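PDB 3N9T: PnpC from Pseudomonas putida, which probably uses a ferric iron to cleave the aromatic ring of hydroxyquinol between adjacent hydroxyl-bearing carbons, as an intradiol dioxygenase. Local coordinates for residues V145-D150 and Y176-D181; F221-P226 and Y283-E288. All coordinates share one frame; numbering follows the deposited sequence.

Interaction 1: V145-D150 and Y176-D181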
# COMPACT_ATOMS: atom_id res chain seq x y z
N VAL A 145 38.74 19.91 5.85
CA VAL A 145 38.99 20.62 7.08
C VAL A 145 37.73 21.29 7.55
O VAL A 145 37.05 21.92 6.77
CB VAL A 145 40.13 21.67 6.84
CG1 VAL A 145 40.29 22.59 8.07
CG2 VAL A 145 41.44 20.89 6.45
N GLY A 146 37.38 21.15 8.83
CA GLY A 146 36.19 21.82 9.35
C GLY A 146 34.86 21.16 8.93
O GLY A 146 33.76 21.71 9.16
N ALA A 147 34.93 19.95 8.40
CA ALA A 147 33.68 19.20 8.25
C ALA A 147 32.97 19.07 9.59
O ALA A 147 33.59 18.97 10.65
CB ALA A 147 34.00 17.83 7.70
N VAL A 148 31.64 19.06 9.56
CA VAL A 148 30.84 18.91 10.74
C VAL A 148 30.22 17.47 10.71
O VAL A 148 29.62 17.11 9.72
CB VAL A 148 29.70 20.02 10.79
CG1 VAL A 148 28.81 19.73 11.85
CG2 VAL A 148 30.26 21.37 11.19
N LEU A 149 30.45 16.66 11.76
CA LEU A 149 29.94 15.29 11.87
C LEU A 149 28.90 15.31 12.97
O LEU A 149 29.27 15.44 14.16
CB LEU A 149 31.06 14.31 12.30
CG LEU A 149 32.23 14.23 11.31
CD1 LEU A 149 33.32 15.32 11.63
CD2 LEU A 149 32.85 12.87 11.31
N ASP A 150 27.62 15.20 12.59
CA ASP A 150 26.53 15.07 13.58
C ASP A 150 26.39 13.61 13.82
O ASP A 150 26.17 12.84 12.85
CB ASP A 150 25.19 15.57 13.00
CG ASP A 150 25.13 17.11 12.90
OD1 ASP A 150 25.44 17.78 13.90
OD2 ASP A 150 24.81 17.62 11.81
N TYR A 176 30.55 17.09 16.07
CA TYR A 176 32.02 17.14 16.10
C TYR A 176 32.59 17.73 14.80
O TYR A 176 31.84 17.92 13.80
CB TYR A 176 32.52 15.69 16.26
CG TYR A 176 32.23 15.08 17.63
CD1 TYR A 176 30.97 14.55 17.94
CD2 TYR A 176 33.23 15.03 18.60
CE1 TYR A 176 30.69 13.97 19.19
CE2 TYR A 176 32.98 14.46 19.87
CZ TYR A 176 31.74 13.93 20.13
OH TYR A 176 31.53 13.33 21.31
N ARG A 177 33.91 18.03 14.78
CA ARG A 177 34.51 18.66 13.61
C ARG A 177 35.84 18.02 13.25
O ARG A 177 36.59 17.54 14.15
CB ARG A 177 34.65 20.17 13.87
CG ARG A 177 33.36 20.89 13.70
CD ARG A 177 33.47 22.38 14.07
NE ARG A 177 32.28 23.14 13.68
CZ ARG A 177 31.11 23.09 14.34
NH1 ARG A 177 30.93 22.36 15.46
NH2 ARG A 177 30.10 23.81 13.90
N SER A 178 36.14 17.99 11.96
CA SER A 178 37.40 17.46 11.54
C SER A 178 38.42 18.62 11.72
O SER A 178 38.07 19.82 11.56
CB SER A 178 37.26 16.98 10.10
OG SER A 178 37.13 18.10 9.18
N ASP A 179 39.66 18.30 12.10
CA ASP A 179 40.65 19.34 12.36
C ASP A 179 41.41 19.68 11.09
O ASP A 179 41.06 19.20 10.02
CB ASP A 179 41.61 18.93 13.52
CG ASP A 179 42.51 17.76 13.17
OD1 ASP A 179 42.70 17.37 12.01
OD2 ASP A 179 43.06 17.15 14.10
N ASN A 180 42.47 20.47 11.20
CA ASN A 180 43.34 20.81 10.03
C ASN A 180 43.87 19.62 9.26
O ASN A 180 44.19 19.73 8.08
CB ASN A 180 44.56 21.56 10.50
CG ASN A 180 44.22 22.85 11.14
OD1 ASN A 180 44.94 23.27 12.02
ND2 ASN A 180 43.15 23.51 10.69
N ASP A 181 44.03 18.47 9.90
CA ASP A 181 44.44 17.30 9.11
C ASP A 181 43.25 16.39 8.80
O ASP A 181 43.45 15.25 8.46
CB ASP A 181 45.53 16.52 9.84
CG ASP A 181 46.74 17.41 10.20
OD1 ASP A 181 47.34 17.96 9.25
OD2 ASP A 181 47.07 17.58 11.41
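An antiparallel strand pair of the intradiol dioxygenase beta-sandwich joins 145-150 to 176-181 and continues, beyond Val148 and Arg177, into loops held partly by Ser178. Leu149 and Tyr176 form a hydrogen-bonded pair: Leu149 N gives a nearly straight bond (170°) to Tyr176 O at 2.8 Å, and Tyr176 N returns one to Leu149 O at the same length. Val148 and Arg177 follow as a non-hydrogen-bonded pair. Their side chains run side by side, and Val148 CG2, anti to the carbonyl carbon, lies over one face of the Arg177 guanidinium, 3.7 Å from Arg177 NE; the charge itself is met by Asp115 in a salt bridge through NH1. The next bond, from Ser178 N to Ala147 O, lies in the carbonyl plane, and the same oxygen takes a CA-H...O contact from Arg177 CA at 3.1 Å. Beyond it the pairing loosens. Gly146 N, in a residue with positive phi (76°), donates to Ser178 O from above the carbonyl plane. Ser178 OG, held between the backbone N and carbonyl carbon (chi1 71°), receives a weak bond from Ala147 N at 3.0 Å and is hydrogen-bonded to Val144 O, so this buried residue's hydroxyl bridges two backbone groups of the loop leading into strand 148-152. At the exposed end Val145 CG2 rests 3.4 Å from Asn180 O, and Asp179 OD1 closes an Asx turn onto Asp181 N. Leu149 packs against Val136 of strand 129-138, Phe184 of strand 183-189 and Phe221 and Ile223 of strand 214-224; on the same face Tyr176 touches Ile186, its hydroxyl hydrogen-bonded to Glu120 O.

Interaction 2: F221-P226 and Y283-E288; sequences FMIQAP and YEFVME
The Phe285 ring is sandwiched, with Ile223 CD1 over the centre of one face and Tyr283 CD2 over the centre of the other; Phe285 CG lies in plane at the edge of the Tyr283 ring. Ile223 CD1 stands 3.5 Å from the Phe285 ring centroid and 14° off its normal, a CH-pi contact reached because Ile223 CG1 is anti to the carbonyl carbon and the chain then extends. Phe285 CZ in turn pushes over the centre of one face of the Phe221 ring, 3.6 Å from Phe221 CD2. The two rings meet obliquely, their planes at 49° and centroids 4.7 Å apart. An alanine at Phe221 would remove the face on which CZ rests and would probably loosen the packing around the Phe285 tip. Farther along, Met287 bends at chi3, setting its SD 3.8 Å from Ile223 CG2 and its CE 3.5 Å from Ile223 O; Ala225 CB packs more loosely on the sulfur. No hydrogen bond crosses: the axes of strands 221-224 and 283-287 lie 9.3 Å apart, inclined at 50°, consistent with strands facing each other across the sandwich interior. Leu235 of strand 231-237 touches both phenylalanines, Val151 of strand 148-152 packs on Phe221, and Val136 of strand 129-138 abuts Met287.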
# COMPACT_ATOMS: atom_id res chain seq x y z
N PHE A 221 25.89 8.77 11.35
CA PHE A 221 26.65 10.00 10.97
C PHE A 221 25.90 10.82 9.90
O PHE A 221 25.43 10.24 8.88
CB PHE A 221 27.99 9.66 10.35
CG PHE A 221 29.02 9.18 11.33
CD1 PHE A 221 28.95 7.86 11.83
CD2 PHE A 221 30.03 10.04 11.79
CE1 PHE A 221 29.89 7.40 12.74
CE2 PHE A 221 31.02 9.57 12.70
CZ PHE A 221 30.92 8.25 13.20
N MET A 222 25.86 12.15 10.10
CA MET A 222 25.59 13.08 9.02
C MET A 222 26.76 14.05 8.95
O MET A 222 27.05 14.75 9.91
CB MET A 222 24.29 13.86 9.30
CG MET A 222 23.99 14.96 8.14
SD MET A 222 22.45 15.75 8.51
CE MET A 222 21.44 15.21 7.23
N ILE A 223 27.45 14.07 7.81
CA ILE A 223 28.67 14.86 7.66
C ILE A 223 28.44 15.90 6.58
O ILE A 223 27.94 15.57 5.51
CB ILE A 223 29.84 13.93 7.25
CG1 ILE A 223 29.90 12.76 8.25
CG2 ILE A 223 31.20 14.68 7.21
CD1 ILE A 223 31.01 11.84 8.09
N GLN A 224 28.78 17.16 6.88
CA GLN A 224 28.60 18.26 5.95
C GLN A 224 29.88 19.08 5.92
O GLN A 224 30.54 19.23 6.94
CB GLN A 224 27.42 19.16 6.40
CG GLN A 224 26.08 18.53 6.16
CD GLN A 224 24.99 19.35 6.77
OE1 GLN A 224 24.73 19.28 7.96
NE2 GLN A 224 24.38 20.15 5.96
N ALA A 225 30.23 19.58 4.73
CA ALA A 225 31.30 20.55 4.58
C ALA A 225 31.10 21.39 3.30
O ALA A 225 30.63 20.87 2.29
CB ALA A 225 32.68 19.86 4.53
N PRO A 226 31.52 22.67 3.34
CA PRO A 226 31.37 23.59 2.18
C PRO A 226 32.09 22.99 0.98
O PRO A 226 33.23 22.57 1.08
CB PRO A 226 32.08 24.88 2.66
CG PRO A 226 31.95 24.81 4.22
CD PRO A 226 32.18 23.30 4.50
N TYR A 283 37.78 5.08 11.40
CA TYR A 283 37.12 5.10 10.11
C TYR A 283 37.48 6.30 9.24
O TYR A 283 37.48 7.42 9.75
CB TYR A 283 35.60 4.96 10.27
CG TYR A 283 34.88 4.55 8.92
CD1 TYR A 283 34.78 3.22 8.55
CD2 TYR A 283 34.35 5.53 8.05
CE1 TYR A 283 34.16 2.82 7.37
CE2 TYR A 283 33.71 5.16 6.87
CZ TYR A 283 33.63 3.80 6.53
OH TYR A 283 32.99 3.39 5.39
N GLU A 284 37.78 6.08 7.96
CA GLU A 284 37.99 7.26 7.08
C GLU A 284 36.79 7.50 6.13
O GLU A 284 36.49 6.68 5.22
CB GLU A 284 39.30 7.17 6.32
CG GLU A 284 40.46 7.03 7.27
CD GLU A 284 41.80 6.95 6.54
OE1 GLU A 284 41.81 6.58 5.35
OE2 GLU A 284 42.83 7.26 7.17
N PHE A 285 36.09 8.61 6.37
CA PHE A 285 34.99 8.98 5.50
C PHE A 285 35.52 9.70 4.26
O PHE A 285 36.47 10.48 4.33
CB PHE A 285 34.05 9.94 6.21
CG PHE A 285 33.32 9.31 7.35
CD1 PHE A 285 32.16 8.52 7.11
CD2 PHE A 285 33.76 9.52 8.67
CE1 PHE A 285 31.45 7.88 8.18
CE2 PHE A 285 33.06 8.88 9.78
CZ PHE A 285 31.91 8.03 9.48
N VAL A 286 34.88 9.43 3.14
CA VAL A 286 35.23 10.02 1.86
C VAL A 286 33.96 10.73 1.33
O VAL A 286 32.92 10.10 1.16
CB VAL A 286 35.79 8.92 0.87
CG1 VAL A 286 36.13 9.54 -0.51
CG2 VAL A 286 37.04 8.19 1.49
N MET A 287 34.08 12.04 1.13
CA MET A 287 33.02 12.93 0.72
C MET A 287 33.15 13.29 -0.75
O MET A 287 34.27 13.36 -1.31
CB MET A 287 33.03 14.20 1.57
CG MET A 287 32.62 13.96 3.10
SD MET A 287 32.41 15.62 3.75
CE MET A 287 30.66 15.79 3.31
N GLU A 288 32.00 13.55 -1.37
CA GLU A 288 31.97 13.90 -2.79
C GLU A 288 31.89 15.42 -2.96
O GLU A 288 31.11 16.09 -2.27
CB GLU A 288 30.74 13.28 -3.47
CG GLU A 288 30.80 11.80 -3.60
CD GLU A 288 30.35 11.31 -4.97
OE1 GLU A 288 29.12 11.32 -5.18
OE2 GLU A 288 31.21 10.88 -5.80

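How the interactions relate
Both segments of interaction 1 precede those of interaction 2 in sequence; the two centres are about 9 Å apart, within the dioxygenase domain. They meet in neighbouring strands: strand 148-152 pairs with 173-177 along one edge and with 214-224 along the other, with Asp150 N to Met222 O and Val148 N to Gln224 O, each 2.8 Å, as probable hydrogen bonds. Thus interaction 1 joins adjacent strands largely through their backbones, while interaction 2 spans the sandwich interior through side chains. Strand 214-224 also carries the iron ligands His218 and His220, just ahead of 221-226, so both contacts belong to the beta framework that presents part of the metal site.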